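Divalent-cation tolerance protein CutA (Thermotoga maritima, PDB 1O5J) is a homotrimeric protein of the CutA family, probably involved in resistance toward heavy metals. Local coordinates at residues M13-S18 with A64-T69. Sequence-based numbering, arbitrary orientation.
Sequences MILVYS and AAIFKT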
HETATM    1  N   MSE A  13      -2.546 -15.964  -0.478  1.00 41.49           N
HETATM    2  CA  MSE A  13      -3.248 -14.697  -0.526  1.00 43.76           C
HETATM    3  C   MSE A  13      -2.599 -13.803  -1.539  1.00 42.62           C
HETATM    4  O   MSE A  13      -1.370 -13.808  -1.690  1.00 41.64           O
HETATM    5  CB  MSE A  13      -3.176 -13.993   0.825  1.00 42.21           C
HETATM    6  CG  MSE A  13      -3.499 -12.545   0.763  1.00 44.93           C
HETATM    7 SE   MSE A  13      -3.338 -11.625   2.458  1.00 55.47          SE
HETATM    8  CE  MSE A  13      -4.012  -9.961   1.883  1.00 54.77           C
ATOM      9  N   ILE A  14      -3.425 -12.995  -2.204  1.00 40.10           N
ATOM     10  CA  ILE A  14      -2.897 -11.923  -3.011  1.00 41.27           C
ATOM     11  C   ILE A  14      -3.557 -10.608  -2.668  1.00 40.82           C
ATOM     12  O   ILE A  14      -4.647 -10.557  -2.084  1.00 39.41           O
ATOM     13  CB  ILE A  14      -3.037 -12.179  -4.525  1.00 42.97           C
ATOM     14  CG1 ILE A  14      -4.503 -12.276  -4.927  1.00 41.77           C
ATOM     15  CG2 ILE A  14      -2.219 -13.385  -4.962  1.00 41.18           C
ATOM     16  CD1 ILE A  14      -4.702 -12.132  -6.380  1.00 40.39           C
ATOM     17  N   LEU A  15      -2.888  -9.556  -3.121  1.00 41.46           N
ATOM     18  CA  LEU A  15      -3.348  -8.201  -2.995  1.00 42.93           C
ATOM     19  C   LEU A  15      -3.341  -7.577  -4.383  1.00 41.23           C
ATOM     20  O   LEU A  15      -2.309  -7.538  -5.044  1.00 42.26           O
ATOM     21  CB  LEU A  15      -2.397  -7.466  -2.066  1.00 44.27           C
ATOM     22  CG  LEU A  15      -2.977  -6.334  -1.269  1.00 53.91           C
ATOM     23  CD1 LEU A  15      -4.113  -6.858  -0.384  1.00 56.97           C
ATOM     24  CD2 LEU A  15      -1.821  -5.678  -0.451  1.00 51.13           C
ATOM     25  N   VAL A  16      -4.511  -7.178  -4.854  1.00 41.95           N
ATOM     26  CA  VAL A  16      -4.656  -6.508  -6.148  1.00 40.45           C
ATOM     27  C   VAL A  16      -5.052  -5.042  -5.869  1.00 40.06           C
ATOM     28  O   VAL A  16      -5.900  -4.769  -5.024  1.00 42.65           O
ATOM     29  CB  VAL A  16      -5.711  -7.222  -6.992  1.00 40.56           C
ATOM     30  CG1 VAL A  16      -5.994  -6.513  -8.301  1.00 42.62           C
ATOM     31  CG2 VAL A  16      -5.266  -8.617  -7.244  1.00 35.06           C
ATOM     32  N   TYR A  17      -4.423  -4.120  -6.590  1.00 40.24           N
ATOM     33  CA  TYR A  17      -4.631  -2.656  -6.455  1.00 39.55           C
ATOM     34  C   TYR A  17      -5.239  -2.105  -7.726  1.00 40.51           C
ATOM     35  O   TYR A  17      -4.822  -2.471  -8.837  1.00 42.48           O
ATOM     36  CB  TYR A  17      -3.273  -2.009  -6.241  1.00 41.51           C
ATOM     37  CG  TYR A  17      -3.242  -0.546  -5.902  1.00 40.13           C
ATOM     38  CD1 TYR A  17      -3.232   0.411  -6.905  1.00 44.41           C
ATOM     39  CD2 TYR A  17      -3.158  -0.103  -4.575  1.00 46.42           C
ATOM     40  CE1 TYR A  17      -3.152   1.787  -6.604  1.00 40.53           C
ATOM     41  CE2 TYR A  17      -3.102   1.299  -4.264  1.00 49.67           C
ATOM     42  CZ  TYR A  17      -3.123   2.226  -5.297  1.00 48.85           C
ATOM     43  OH  TYR A  17      -3.053   3.606  -5.069  1.00 45.42           O
ATOM     44  N   SER A  18      -6.214  -1.211  -7.568  1.00 38.94           N
ATOM     45  CA  SER A  18      -6.688  -0.387  -8.680  1.00 40.64           C
ATOM     46  C   SER A  18      -7.118   0.987  -8.173  1.00 42.83           C
ATOM     47  O   SER A  18      -7.175   1.229  -6.942  1.00 45.05           O
ATOM     48  CB  SER A  18      -7.805  -1.074  -9.428  1.00 36.97           C
ATOM     49  OG  SER A  18      -8.221  -0.365 -10.603  1.00 37.46           O
ATOM     50  N   ALA A  64      -8.415   4.894  -4.336  1.00 40.74           N
ATOM     51  CA  ALA A  64      -7.650   3.654  -4.578  1.00 39.69           C
ATOM     52  C   ALA A  64      -8.361   2.514  -3.833  1.00 40.58           C
ATOM     53  O   ALA A  64      -9.080   2.763  -2.885  1.00 36.74           O
ATOM     54  CB  ALA A  64      -6.257   3.800  -4.093  1.00 36.71           C
ATOM     55  N   ALA A  65      -8.134   1.264  -4.233  1.00 38.57           N
ATOM     56  CA  ALA A  65      -8.646   0.124  -3.466  1.00 37.39           C
ATOM     57  C   ALA A  65      -7.654  -1.022  -3.530  1.00 43.00           C
ATOM     58  O   ALA A  65      -7.031  -1.243  -4.581  1.00 40.15           O
ATOM     59  CB  ALA A  65      -9.985  -0.320  -3.971  1.00 40.73           C
ATOM     60  N   ILE A  66      -7.429  -1.638  -2.380  1.00 40.72           N
ATOM     61  CA  ILE A  66      -6.769  -2.923  -2.335  1.00 46.04           C
ATOM     62  C   ILE A  66      -7.819  -3.975  -2.071  1.00 42.32           C
ATOM     63  O   ILE A  66      -8.684  -3.790  -1.211  1.00 41.60           O
ATOM     64  CB  ILE A  66      -5.619  -3.003  -1.292  1.00 44.27           C
ATOM     65  CG1 ILE A  66      -6.080  -2.808   0.126  1.00 48.61           C
ATOM     66  CG2 ILE A  66      -4.504  -1.986  -1.651  1.00 54.69           C
ATOM     67  CD1 ILE A  66      -4.972  -3.213   1.117  1.00 52.86           C
ATOM     68  N   PHE A  67      -7.732  -5.017  -2.866  1.00 41.47           N
ATOM     69  CA  PHE A  67      -8.642  -6.144  -2.888  1.00 44.74           C
ATOM     70  C   PHE A  67      -7.854  -7.326  -2.412  1.00 45.49           C
ATOM     71  O   PHE A  67      -6.743  -7.581  -2.913  1.00 45.11           O
ATOM     72  CB  PHE A  67      -9.083  -6.400  -4.309  1.00 43.04           C
ATOM     73  CG  PHE A  67      -9.820  -5.255  -4.916  1.00 40.58           C
ATOM     74  CD1 PHE A  67     -11.023  -4.840  -4.366  1.00 40.30           C
ATOM     75  CD2 PHE A  67      -9.317  -4.576  -6.015  1.00 42.29           C
ATOM     76  CE1 PHE A  67     -11.715  -3.779  -4.923  1.00 36.87           C
ATOM     77  CE2 PHE A  67     -10.013  -3.535  -6.588  1.00 40.91           C
ATOM     78  CZ  PHE A  67     -11.210  -3.126  -6.011  1.00 39.79           C
ATOM     79  N   LYS A  68      -8.364  -7.989  -1.387  1.00 45.01           N
ATOM     80  CA  LYS A  68      -7.647  -9.127  -0.773  1.00 40.48           C
ATOM     81  C   LYS A  68      -8.335 -10.401  -1.194  1.00 41.77           C
ATOM     82  O   LYS A  68      -9.537 -10.511  -1.069  1.00 39.41           O
ATOM     83  CB  LYS A  68      -7.629  -8.944   0.737  1.00 41.92           C
ATOM     84  CG  LYS A  68      -7.049  -7.587   1.172  1.00 44.58           C
ATOM     85  CD  LYS A  68      -7.254  -7.318   2.653  1.00 50.03           C
ATOM     86  CE  LYS A  68      -7.127  -5.856   2.989  1.00 54.87           C
ATOM     87  NZ  LYS A  68      -7.262  -5.700   4.495  1.00 60.80           N
ATOM     88  N   THR A  69      -7.584 -11.364  -1.722  1.00 39.13           N
ATOM     89  CA  THR A  69      -8.198 -12.592  -2.226  1.00 40.99           C
ATOM     90  C   THR A  69      -7.155 -13.699  -2.317  1.00 37.25           C
ATOM     91  O   THR A  69      -6.046 -13.529  -1.810  1.00 33.59           O
ATOM     92  CB  THR A  69      -8.927 -12.296  -3.579  1.00 41.61           C
ATOM     93  OG1 THR A  69      -9.778 -13.387  -3.916  1.00 37.78           O
ATOM     94  CG2 THR A  69      -7.955 -12.141  -4.770  1.00 46.64           C
TER
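Ile14, Val16 and Ser18 face Thr69, Phe67 and Ala65 as hydrogen-bonded pairs of two antiparallel strands, each pair closed by two backbone N-H···O bonds, the shortest being Ile14 N to Thr69 O at 2.7 Å. On the face shared by these pairs, CG1 of Ile14 lies alongside CG2 of Thr69 at a tight 3.5 Å, the ethyl branch of Ile14 and the methyl of Thr69 each set between the backbone N and the carbonyl carbon (chi1 of Ile14 63°). Phe67 turns the edge of its ring to Ser18 CB, and helix 74-84 covers this face through Leu77 and Leu81. The two strands are the central pair of the four-stranded antiparallel sheet in CutA's ferredoxin-like fold, flanked by 41-53 and 92-100. On the other face, Leu15 CD1 presses on Lys68 CG at 3.4 Å and meets Ile66 CD1 at 4.0 Å, while CE of Met13, modelled as selenomethionine, comes in beside the stem of Lys68, a residue whose NZ is hydrogen-bonded to OD1 of Asn43 in the same chain. Tyr17 crosses Ile66 obliquely: CG2 of Ile66 sits at the ring edge, 3.7 Å from CD2 of Tyr17. Tyr17 OH is hydrogen-bonded to OD1 of Asn43 of a neighbouring subunit, and Ile66 of that subunit packs on the same tyrosine.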